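Local coordinates for protein homospermidine synthase (Legionella pneumophila subsp. pneumophila str. Philadelphia 1, PDB 2PH5) that probably makes homospermidine as a homospermidine synthase, and binds nicotinamide-adenine dinucleotide (NAD), at residues 203-208 and 317-322; 221-226 and 328-333; 237-242 and 265-270; 272-277 and 288-293. All coordinates share one frame; numbering follows the deposited sequence.

Contact 1: 203-208 and 317-322; sequences IHVAEQ and VHYAYN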
# COMPACT_ATOMS: atom_id res chain seq x y z
N ILE A 203 13.10 -16.15 15.49
CA ILE A 203 14.04 -15.16 14.97
C ILE A 203 13.48 -14.55 13.69
O ILE A 203 13.10 -15.26 12.76
CB ILE A 203 15.40 -15.81 14.60
CG1 ILE A 203 16.14 -16.31 15.84
CG2 ILE A 203 16.26 -14.80 13.85
CD1 ILE A 203 17.54 -16.85 15.54
N HIS A 204 13.43 -13.22 13.63
CA HIS A 204 12.95 -12.54 12.43
C HIS A 204 14.08 -11.75 11.80
O HIS A 204 14.99 -11.28 12.49
CB HIS A 204 11.85 -11.52 12.76
CG HIS A 204 10.50 -12.11 13.03
ND1 HIS A 204 9.43 -11.36 13.47
CD2 HIS A 204 10.04 -13.38 12.94
CE1 HIS A 204 8.38 -12.13 13.64
NE2 HIS A 204 8.72 -13.37 13.32
N VAL A 205 14.02 -11.62 10.48
CA VAL A 205 14.96 -10.78 9.77
C VAL A 205 14.00 -9.62 9.58
O VAL A 205 13.11 -9.67 8.73
CB VAL A 205 15.37 -11.37 8.39
CG1 VAL A 205 16.26 -10.38 7.65
CG2 VAL A 205 16.12 -12.69 8.58
N ALA A 206 14.13 -8.62 10.45
CA ALA A 206 13.25 -7.47 10.42
C ALA A 206 13.93 -6.28 9.78
O ALA A 206 14.93 -5.77 10.28
CB ALA A 206 12.80 -7.13 11.84
N GLU A 207 13.39 -5.85 8.65
CA GLU A 207 13.94 -4.72 7.91
C GLU A 207 12.84 -3.75 7.55
O GLU A 207 11.71 -4.14 7.26
CB GLU A 207 14.63 -5.20 6.62
CG GLU A 207 15.20 -4.08 5.75
CD GLU A 207 15.83 -4.59 4.46
OE1 GLU A 207 16.00 -5.82 4.32
OE2 GLU A 207 16.15 -3.76 3.57
N GLN A 208 13.19 -2.47 7.58
CA GLN A 208 12.23 -1.44 7.25
C GLN A 208 12.92 -0.34 6.47
O GLN A 208 13.74 0.40 7.01
CB GLN A 208 11.62 -0.90 8.53
CG GLN A 208 10.16 -0.55 8.40
CD GLN A 208 9.44 -0.69 9.72
OE1 GLN A 208 8.33 -0.17 9.89
NE2 GLN A 208 10.06 -1.40 10.66
N VAL A 317 11.90 -19.34 12.00
CA VAL A 317 12.67 -18.34 11.27
C VAL A 317 12.02 -17.96 9.95
O VAL A 317 11.70 -18.82 9.13
CB VAL A 317 14.10 -18.83 10.95
CG1 VAL A 317 14.90 -17.71 10.29
CG2 VAL A 317 14.80 -19.32 12.21
N HIS A 318 11.85 -16.66 9.76
CA HIS A 318 11.28 -16.13 8.54
C HIS A 318 11.56 -14.64 8.43
O HIS A 318 12.05 -14.02 9.38
CB HIS A 318 9.77 -16.42 8.46
CG HIS A 318 8.93 -15.65 9.44
ND1 HIS A 318 8.74 -14.29 9.35
CD2 HIS A 318 8.19 -16.07 10.49
CE1 HIS A 318 7.92 -13.90 10.30
NE2 HIS A 318 7.56 -14.96 11.01
N TYR A 319 11.25 -14.08 7.27
CA TYR A 319 11.49 -12.68 6.95
C TYR A 319 10.24 -11.81 7.21
O TYR A 319 9.11 -12.23 6.95
CB TYR A 319 11.91 -12.61 5.46
CG TYR A 319 12.60 -11.35 4.98
CD1 TYR A 319 12.80 -11.12 3.61
CD2 TYR A 319 13.05 -10.38 5.88
CE1 TYR A 319 13.42 -9.94 3.15
CE2 TYR A 319 13.68 -9.21 5.44
CZ TYR A 319 13.86 -9.00 4.07
OH TYR A 319 14.48 -7.84 3.65
N ALA A 320 10.45 -10.61 7.76
CA ALA A 320 9.38 -9.64 8.04
C ALA A 320 9.87 -8.35 7.37
O ALA A 320 10.49 -7.50 8.01
CB ALA A 320 9.23 -9.43 9.55
N TYR A 321 9.58 -8.22 6.08
CA TYR A 321 10.03 -7.09 5.27
C TYR A 321 9.03 -5.98 5.02
O TYR A 321 7.86 -6.23 4.74
CB TYR A 321 10.51 -7.61 3.92
CG TYR A 321 11.16 -6.58 3.00
CD1 TYR A 321 10.92 -6.61 1.63
CD2 TYR A 321 12.06 -5.64 3.49
CE1 TYR A 321 11.57 -5.73 0.77
CE2 TYR A 321 12.73 -4.75 2.63
CZ TYR A 321 12.48 -4.81 1.27
OH TYR A 321 13.14 -3.96 0.41
N ASN A 322 9.51 -4.75 5.09
CA ASN A 322 8.69 -3.59 4.82
C ASN A 322 9.58 -2.73 3.93
O ASN A 322 10.47 -2.03 4.42
CB ASN A 322 8.35 -2.84 6.10
CG ASN A 322 7.31 -1.76 5.89
OD1 ASN A 322 7.06 -0.95 6.77
ND2 ASN A 322 6.69 -1.76 4.72
O HOH W 1 15.20 -2.58 1.45
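Glu207 reaches over segment 317-322 and meets two of its tyrosines. Glu207 CG is anti to the backbone N (chi1 178°), and the chain beyond is extended. Tyr319 OH donates to Glu207 OE1 at 2.6 Å, from above the carboxylate plane (44° out of it). Glu207 CD lies 3.6 Å from Tyr321 CE2, and these two side chains run alongside each other. A water joins Glu207 OE2 to Tyr321 OH, which also bonds to Trp226 NE1. Val205 CG1 is 3.6 Å from Tyr319 CE2. Val205 O sits at the edge of the same ring and accepts from Ala320 N at 3.0 Å. The opposite face of the sheet carries His204 and His318. His204 CD2 lies over one face of the His318 ring, 3.4 Å from His318 CE1. The ring planes are 40° apart. His318 ND1 donates to Tyr319 O at 3.2 Å, which probably helps fix this ring. Segments 203-208 and 317-322 belong to neighbouring parallel strands, 202-213 and 311-322, of the mixed sheet in the saccharopine dehydrogenase C-terminal domain. The Tyr319 side chain is about 3 Å from that of NAD-binding Asn159, and the Glu207 side chain about 7 Å from bound NAD (nearest atoms), near the cofactor site.

Contact 2: 221-226 and 328-333; sequences EFVNTW and RLSIFE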
# COMPACT_ATOMS: atom_id res chain seq x y z
N GLU A 221 5.03 1.25 -13.25
CA GLU A 221 6.43 0.92 -13.01
C GLU A 221 6.62 0.39 -11.61
O GLU A 221 5.93 0.80 -10.68
CB GLU A 221 7.30 2.16 -13.21
CG GLU A 221 7.23 3.14 -12.05
CD GLU A 221 8.07 4.40 -12.29
OE1 GLU A 221 9.09 4.30 -13.01
OE2 GLU A 221 7.70 5.47 -11.75
N PHE A 222 7.54 -0.55 -11.47
CA PHE A 222 7.84 -1.11 -10.16
C PHE A 222 9.12 -0.40 -9.69
O PHE A 222 10.18 -0.54 -10.31
CB PHE A 222 8.05 -2.62 -10.25
CG PHE A 222 7.95 -3.33 -8.93
CD1 PHE A 222 9.00 -3.27 -8.01
CD2 PHE A 222 6.79 -4.03 -8.58
CE1 PHE A 222 8.90 -3.90 -6.77
CE2 PHE A 222 6.68 -4.67 -7.34
CZ PHE A 222 7.74 -4.60 -6.43
N VAL A 223 9.00 0.37 -8.61
CA VAL A 223 10.12 1.13 -8.07
C VAL A 223 10.62 0.52 -6.76
O VAL A 223 9.84 0.18 -5.87
CB VAL A 223 9.71 2.61 -7.85
CG1 VAL A 223 10.92 3.47 -7.51
CG2 VAL A 223 9.06 3.14 -9.12
N ASN A 224 11.94 0.38 -6.65
CA ASN A 224 12.52 -0.22 -5.46
C ASN A 224 13.95 0.24 -5.24
O ASN A 224 14.63 0.69 -6.16
CB ASN A 224 12.47 -1.75 -5.58
CG ASN A 224 12.80 -2.46 -4.28
OD1 ASN A 224 12.56 -1.94 -3.19
ND2 ASN A 224 13.35 -3.66 -4.39
N THR A 225 14.40 0.15 -4.00
CA THR A 225 15.75 0.57 -3.67
C THR A 225 16.77 -0.43 -4.18
O THR A 225 17.97 -0.17 -4.17
CB THR A 225 15.88 0.77 -2.17
OG1 THR A 225 15.35 -0.37 -1.48
CG2 THR A 225 15.08 2.02 -1.75
N TRP A 226 16.28 -1.59 -4.61
CA TRP A 226 17.13 -2.63 -5.18
C TRP A 226 16.38 -3.26 -6.34
O TRP A 226 15.34 -2.75 -6.76
CB TRP A 226 17.51 -3.69 -4.16
CG TRP A 226 16.39 -4.23 -3.35
CD1 TRP A 226 15.68 -3.58 -2.39
CD2 TRP A 226 15.87 -5.57 -3.39
NE1 TRP A 226 14.76 -4.42 -1.81
CE2 TRP A 226 14.85 -5.65 -2.40
CE3 TRP A 226 16.16 -6.71 -4.15
CZ2 TRP A 226 14.13 -6.83 -2.16
CZ3 TRP A 226 15.44 -7.89 -3.90
CH2 TRP A 226 14.44 -7.93 -2.91
N ARG A 328 6.12 -0.22 -1.84
CA ARG A 328 4.85 -0.59 -1.24
C ARG A 328 3.77 -0.31 -2.26
O ARG A 328 2.88 -1.13 -2.50
CB ARG A 328 4.58 0.21 0.02
CG ARG A 328 5.59 -0.04 1.11
CD ARG A 328 5.45 0.97 2.25
NE ARG A 328 6.71 1.09 2.96
CZ ARG A 328 6.99 2.03 3.85
NH1 ARG A 328 8.19 2.04 4.43
NH2 ARG A 328 6.08 2.94 4.16
N LEU A 329 3.85 0.87 -2.86
CA LEU A 329 2.91 1.27 -3.88
C LEU A 329 3.06 0.32 -5.06
O LEU A 329 2.08 -0.04 -5.70
CB LEU A 329 3.19 2.71 -4.34
CG LEU A 329 3.02 3.84 -3.32
CD1 LEU A 329 3.50 5.17 -3.92
CD2 LEU A 329 1.56 3.95 -2.92
N SER A 330 4.29 -0.09 -5.34
CA SER A 330 4.55 -1.00 -6.46
C SER A 330 3.88 -2.35 -6.27
O SER A 330 3.19 -2.84 -7.17
CB SER A 330 6.06 -1.19 -6.65
OG SER A 330 6.66 -0.00 -7.13
N ILE A 331 4.08 -2.95 -5.10
CA ILE A 331 3.46 -4.23 -4.79
C ILE A 331 1.94 -4.08 -4.88
O ILE A 331 1.25 -4.94 -5.45
CB ILE A 331 3.88 -4.69 -3.38
CG1 ILE A 331 5.35 -5.13 -3.41
CG2 ILE A 331 2.97 -5.81 -2.89
CD1 ILE A 331 5.99 -5.27 -2.04
N PHE A 332 1.41 -2.99 -4.33
CA PHE A 332 -0.03 -2.73 -4.37
C PHE A 332 -0.52 -2.75 -5.82
O PHE A 332 -1.53 -3.40 -6.13
CB PHE A 332 -0.33 -1.38 -3.70
CG PHE A 332 -1.79 -0.96 -3.77
CD1 PHE A 332 -2.28 -0.29 -4.88
CD2 PHE A 332 -2.65 -1.23 -2.70
CE1 PHE A 332 -3.62 0.12 -4.95
CE2 PHE A 332 -4.00 -0.83 -2.76
CZ PHE A 332 -4.47 -0.15 -3.88
N GLU A 333 0.21 -2.06 -6.70
CA GLU A 333 -0.13 -1.99 -8.12
C GLU A 333 0.03 -3.36 -8.80
O GLU A 333 -0.73 -3.68 -9.72
CB GLU A 333 0.75 -0.93 -8.80
CG GLU A 333 0.65 -0.84 -10.32
CD GLU A 333 1.49 0.29 -10.90
OE1 GLU A 333 2.70 0.37 -10.59
OE2 GLU A 333 0.94 1.11 -11.68
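Ser330 presses its CB onto the centre of one face of the Phe222 ring. Ser330 CB lies 3.5 Å from the Phe222 ring centroid and 9° off the normal, a CH-pi contact. The hydroxyl of the same residue turns to the strand backbone: Ser330 OG accepts from Val223 N at 2.8 Å, with an N-H...O angle of 160°. Ser330 OG is anti to the carbonyl carbon (chi1 -69°) and also bonds to Asp326 O one helical turn back. Ile331 extends the apolar patch, with Ile331 CG1 3.9 Å from Phe222 CZ. At the far end Glu333 OE1 comes 3.3 Å from Glu221 O. Both are acceptors and do not bond; Glu333 OE1 forms a salt bridge with Lys217 NZ, and Glu333 OE2 is hydrogen-bonded to Gly220 N. Further out, strand 221-224 pairs with strand 344-347, and Phe222 also packs on Leu231 and Ile232 of helix 228-236. Phe332 on helix 325-336 packs on Asn322 of the second subunit. The buried hydroxyl of Ser330 is thus gripped twice, once by its own helix and once by the strand. Ser330 supplies the polar link and the CH-pi contact, and Ile331 adds apolar packing, consistent with the close approach of the axes, 7.1 Å.

Contact 3: 237-242 and 265-270; sequences QPAEIG and IYLSRP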
# COMPACT_ATOMS: atom_id res chain seq x y z
N GLN A 237 6.42 -16.10 -4.97
CA GLN A 237 6.52 -17.45 -4.42
C GLN A 237 5.75 -17.61 -3.11
O GLN A 237 5.50 -16.64 -2.40
CB GLN A 237 7.98 -17.82 -4.18
CG GLN A 237 8.84 -17.79 -5.43
CD GLN A 237 10.31 -17.97 -5.11
OE1 GLN A 237 10.86 -17.29 -4.23
NE2 GLN A 237 10.97 -18.88 -5.83
N PRO A 238 5.38 -18.85 -2.78
CA PRO A 238 4.63 -19.10 -1.54
C PRO A 238 5.45 -18.86 -0.27
O PRO A 238 6.65 -19.13 -0.23
CB PRO A 238 4.20 -20.55 -1.69
CG PRO A 238 5.31 -21.16 -2.50
CD PRO A 238 5.56 -20.09 -3.55
N ALA A 239 4.80 -18.34 0.77
CA ALA A 239 5.45 -18.06 2.05
C ALA A 239 6.25 -19.26 2.57
O ALA A 239 5.72 -20.37 2.68
CB ALA A 239 4.41 -17.64 3.09
N GLU A 240 7.53 -19.03 2.88
CA GLU A 240 8.43 -20.07 3.40
C GLU A 240 8.78 -19.76 4.85
O GLU A 240 9.22 -18.66 5.17
CB GLU A 240 9.71 -20.15 2.57
CG GLU A 240 10.60 -21.34 2.91
CD GLU A 240 11.88 -21.38 2.09
OE1 GLU A 240 11.79 -21.55 0.86
OE2 GLU A 240 12.96 -21.23 2.68
N ILE A 241 8.61 -20.75 5.73
CA ILE A 241 8.86 -20.55 7.15
C ILE A 241 9.57 -21.69 7.88
O ILE A 241 9.20 -22.86 7.73
CB ILE A 241 7.52 -20.30 7.88
CG1 ILE A 241 6.69 -19.27 7.11
CG2 ILE A 241 7.78 -19.82 9.29
CD1 ILE A 241 5.25 -19.18 7.57
N GLY A 242 10.57 -21.35 8.68
CA GLY A 242 11.27 -22.36 9.46
C GLY A 242 10.37 -22.64 10.65
O GLY A 242 10.14 -21.75 11.48
N ILE A 265 8.06 -24.98 6.36
CA ILE A 265 6.63 -25.08 6.23
C ILE A 265 6.27 -24.03 5.18
O ILE A 265 6.96 -23.02 5.04
CB ILE A 265 5.94 -24.77 7.59
CG1 ILE A 265 4.43 -24.73 7.42
CG2 ILE A 265 6.46 -23.46 8.16
CD1 ILE A 265 3.72 -24.27 8.68
N TYR A 266 5.23 -24.29 4.41
CA TYR A 266 4.84 -23.34 3.38
C TYR A 266 3.40 -22.93 3.55
O TYR A 266 2.64 -23.58 4.26
CB TYR A 266 5.08 -23.93 1.99
CG TYR A 266 6.53 -24.22 1.71
CD1 TYR A 266 7.17 -25.32 2.29
CD2 TYR A 266 7.30 -23.34 0.94
CE1 TYR A 266 8.53 -25.54 2.11
CE2 TYR A 266 8.67 -23.56 0.76
CZ TYR A 266 9.27 -24.65 1.35
OH TYR A 266 10.63 -24.84 1.21
N LEU A 267 3.05 -21.83 2.90
CA LEU A 267 1.69 -21.31 2.95
C LEU A 267 1.22 -21.19 1.50
O LEU A 267 2.01 -20.89 0.61
CB LEU A 267 1.69 -19.94 3.64
CG LEU A 267 1.19 -19.83 5.08
CD1 LEU A 267 1.75 -20.93 5.96
CD2 LEU A 267 1.57 -18.46 5.62
N SER A 268 -0.06 -21.44 1.27
CA SER A 268 -0.62 -21.35 -0.08
C SER A 268 -0.41 -19.96 -0.67
O SER A 268 0.26 -19.80 -1.69
CB SER A 268 -2.12 -21.67 -0.07
OG SER A 268 -2.37 -22.89 0.60
N ARG A 269 -0.99 -18.96 -0.02
CA ARG A 269 -0.89 -17.57 -0.47
C ARG A 269 0.55 -17.13 -0.79
O ARG A 269 1.50 -17.64 -0.19
CB ARG A 269 -1.49 -16.66 0.62
CG ARG A 269 -2.88 -17.10 1.03
CD ARG A 269 -3.48 -16.21 2.08
NE ARG A 269 -3.64 -14.84 1.60
CZ ARG A 269 -4.23 -13.88 2.29
NH1 ARG A 269 -4.73 -14.13 3.49
NH2 ARG A 269 -4.33 -12.66 1.77
N PRO A 270 0.73 -16.20 -1.75
CA PRO A 270 2.06 -15.71 -2.13
C PRO A 270 2.64 -14.95 -0.94
O PRO A 270 1.90 -14.34 -0.17
CB PRO A 270 1.77 -14.77 -3.30
CG PRO A 270 0.49 -15.27 -3.86
CD PRO A 270 -0.31 -15.65 -2.64
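Ile265 and Ile241 form a hydrogen-bonded antiparallel pair. Ile241 N donates to Ile265 O at 2.9 Å. Ile265 N returns a bond to Ile241 O, but the place of that oxygen is less sure. The two side chains lie side by side, pointing the same way. Tyr266 comes next, on the opposite face with Glu240. Tyr266 CE2 touches Glu240 CG at 3.6 Å, and the ring is turned 65° from the carboxylate plane. Tyr266 CA makes a CA-H...O contact with Ala239 O at 3.2 Å. The hydrogen bond to Ala239 O comes from Leu267 N, at 3.1 Å. Leu267 CB packs on Ala239 CB at 3.6 Å, and Leu267 CD2 lies 4.2 Å from Ile241 CD1. The chain then turns a corner at Ser268 and Arg269, and Ser268 OG is bonded to Asp253 O. Beyond it the backbones of Pro270 and Pro238 come close, their CA atoms 4.3 Å apart, while the rings diverge. A beta bulge shifts the register by two between Pro238 and Glu240. Both prolines also pack on Tyr454 of the second subunit. The backbone hydrogen bonds thus lie on the Ala239/Leu267 and Ile241/Ile265 side, while the proline end meets by close backbones and a CA-H...O contact, Pro270 CA to Gln237 O at 3.6 Å.

Contact 4: 272-277 and 288-293; sequences AGVMVR and GFLITH
Phe289 has the selenium of Met275, a selenomethionine, over one face of its ring and Ala272 O at the edge, in plane. Met275 SE lies 3.8 Å from the Phe289 ring centroid, offset toward the rim near CD2 and CE2. This is a Met-aromatic contact. Met275 CE carries on over the same face, 4.2 Å from the Phe289 centroid and 6° off the normal. The Met275 chain is bent at chi2 (-59°) and chi3 (-71°), which lays SE and CE over the ring. At the edge, Ala272 O is 3.2 Å from Phe289 CD2, and its hydrogen-bond partner is Lys335 NZ. The two strands, 275-278 and 286-289, form a beta hairpin. Val276 and Gly288 are a hydrogen-bonded pair: Val276 N donates to Gly288 O at 2.9 Å, and Gly288 N donates back to Val276 O at 3.0 Å. Met275 and Phe289 form the non-hydrogen-bonded pair beside them. Past the strand, Leu290 N still bonds to Val274 O at 2.9 Å. Leu290 is the centre of an inverse gamma turn, just past the end of strand 286-289. Its side chain packs against two valines. Leu290 CD2 meets Val276 CG1 at 3.4 Å, the two side chains crossing at about a right angle. Val274 lies alongside Leu290 and turns CG1 to the same methyl. Phe466 of helix 466-469 adds to this apolar cluster, touching both Leu290 and Val276.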
# COMPACT_ATOMS: atom_id res chain seq x y z
N ALA A 272 4.07 -12.16 -0.70
CA ALA A 272 3.67 -10.76 -0.71
C ALA A 272 2.22 -10.59 -0.24
O ALA A 272 1.73 -9.47 -0.07
CB ALA A 272 3.84 -10.18 -2.11
N GLY A 273 1.52 -11.71 -0.04
CA GLY A 273 0.14 -11.65 0.41
C GLY A 273 -0.02 -12.07 1.86
O GLY A 273 -1.14 -12.26 2.34
N VAL A 274 1.10 -12.22 2.56
CA VAL A 274 1.12 -12.61 3.97
C VAL A 274 1.84 -11.53 4.78
O VAL A 274 2.97 -11.16 4.47
CB VAL A 274 1.88 -13.94 4.18
CG1 VAL A 274 1.68 -14.44 5.60
CG2 VAL A 274 1.42 -14.99 3.18
N MSE A 275 1.19 -11.03 5.83
CA MSE A 275 1.80 -10.02 6.68
C MSE A 275 2.12 -10.63 8.05
O MSE A 275 1.41 -11.50 8.55
CB MSE A 275 0.83 -8.85 6.88
CG MSE A 275 0.30 -8.21 5.61
SE MSE A 275 1.69 -7.50 4.47
CE MSE A 275 2.22 -5.98 5.55
N VAL A 276 3.21 -10.18 8.65
CA VAL A 276 3.60 -10.67 9.96
C VAL A 276 3.95 -9.47 10.84
O VAL A 276 4.45 -8.45 10.35
CB VAL A 276 4.82 -11.60 9.88
CG1 VAL A 276 4.39 -13.01 9.46
CG2 VAL A 276 5.82 -11.04 8.89
N ARG A 277 3.67 -9.60 12.13
CA ARG A 277 3.94 -8.56 13.11
C ARG A 277 5.38 -8.66 13.61
O ARG A 277 5.76 -9.67 14.19
CB ARG A 277 2.99 -8.72 14.30
CG ARG A 277 1.51 -8.52 13.98
CD ARG A 277 0.61 -8.70 15.20
NE ARG A 277 -0.77 -8.33 14.91
CZ ARG A 277 -1.68 -9.15 14.39
NH1 ARG A 277 -1.38 -10.41 14.11
NH2 ARG A 277 -2.90 -8.70 14.12
N GLY A 288 5.21 -6.33 8.42
CA GLY A 288 6.04 -6.56 7.25
C GLY A 288 5.52 -7.69 6.37
O GLY A 288 4.71 -8.50 6.81
N PHE A 289 5.97 -7.73 5.12
CA PHE A 289 5.58 -8.79 4.20
C PHE A 289 6.45 -9.99 4.54
O PHE A 289 7.65 -9.85 4.79
CB PHE A 289 5.85 -8.39 2.73
CG PHE A 289 4.94 -7.32 2.22
CD1 PHE A 289 5.24 -5.97 2.42
CD2 PHE A 289 3.75 -7.65 1.56
CE1 PHE A 289 4.38 -4.97 1.98
CE2 PHE A 289 2.88 -6.66 1.12
CZ PHE A 289 3.20 -5.31 1.33
N LEU A 290 5.84 -11.18 4.55
CA LEU A 290 6.58 -12.40 4.86
C LEU A 290 7.24 -12.93 3.58
O LEU A 290 7.03 -14.08 3.18
CB LEU A 290 5.63 -13.43 5.47
CG LEU A 290 6.09 -14.83 5.93
CD1 LEU A 290 7.52 -14.85 6.40
CD2 LEU A 290 5.15 -15.28 7.04
N ILE A 291 8.03 -12.06 2.95
CA ILE A 291 8.77 -12.37 1.73
C ILE A 291 9.70 -13.53 1.98
O ILE A 291 10.43 -13.56 2.96
CB ILE A 291 9.61 -11.15 1.26
CG1 ILE A 291 8.90 -10.42 0.12
CG2 ILE A 291 10.96 -11.60 0.74
CD1 ILE A 291 7.57 -9.88 0.48
N THR A 292 9.70 -14.49 1.07
CA THR A 292 10.54 -15.68 1.20
C THR A 292 12.03 -15.39 0.96
O THR A 292 12.39 -14.36 0.39
CB THR A 292 10.09 -16.72 0.17
OG1 THR A 292 10.39 -16.24 -1.15
CG2 THR A 292 8.58 -16.93 0.26
N HIS A 293 12.90 -16.30 1.41
CA HIS A 293 14.34 -16.16 1.18
C HIS A 293 15.11 -17.47 1.24
O HIS A 293 14.56 -18.52 1.59
CB HIS A 293 14.97 -15.14 2.13
CG HIS A 293 15.41 -13.87 1.46
ND1 HIS A 293 16.46 -13.82 0.57
CD2 HIS A 293 14.94 -12.60 1.56
CE1 HIS A 293 16.62 -12.58 0.14
NE2 HIS A 293 15.71 -11.82 0.73

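Overall arrangement
All four contacts lie in the saccharopine dehydrogenase C-terminal domain. Contact 1 is the most central, about 10 Å from the chain centre to its own, and mixes polar and apolar groups. Contact 4 is also buried, largely apolar in its side chains, and adjoins contact 1 where Leu290 packs on His318. Contact 3 is only partly buried and held mainly by backbone pairing; Gly242 bonds to Val317 of contact 1. Contact 2 is buried but about 19 Å from the chain centre. It alone sets a helix against a strand, through a serine hydroxyl bond and a CH-pi contact. Contacts 1, 2 and 3 meet the second subunit by packing; contact 4 adds a salt bridge, Arg277 to Glu338 of that subunit.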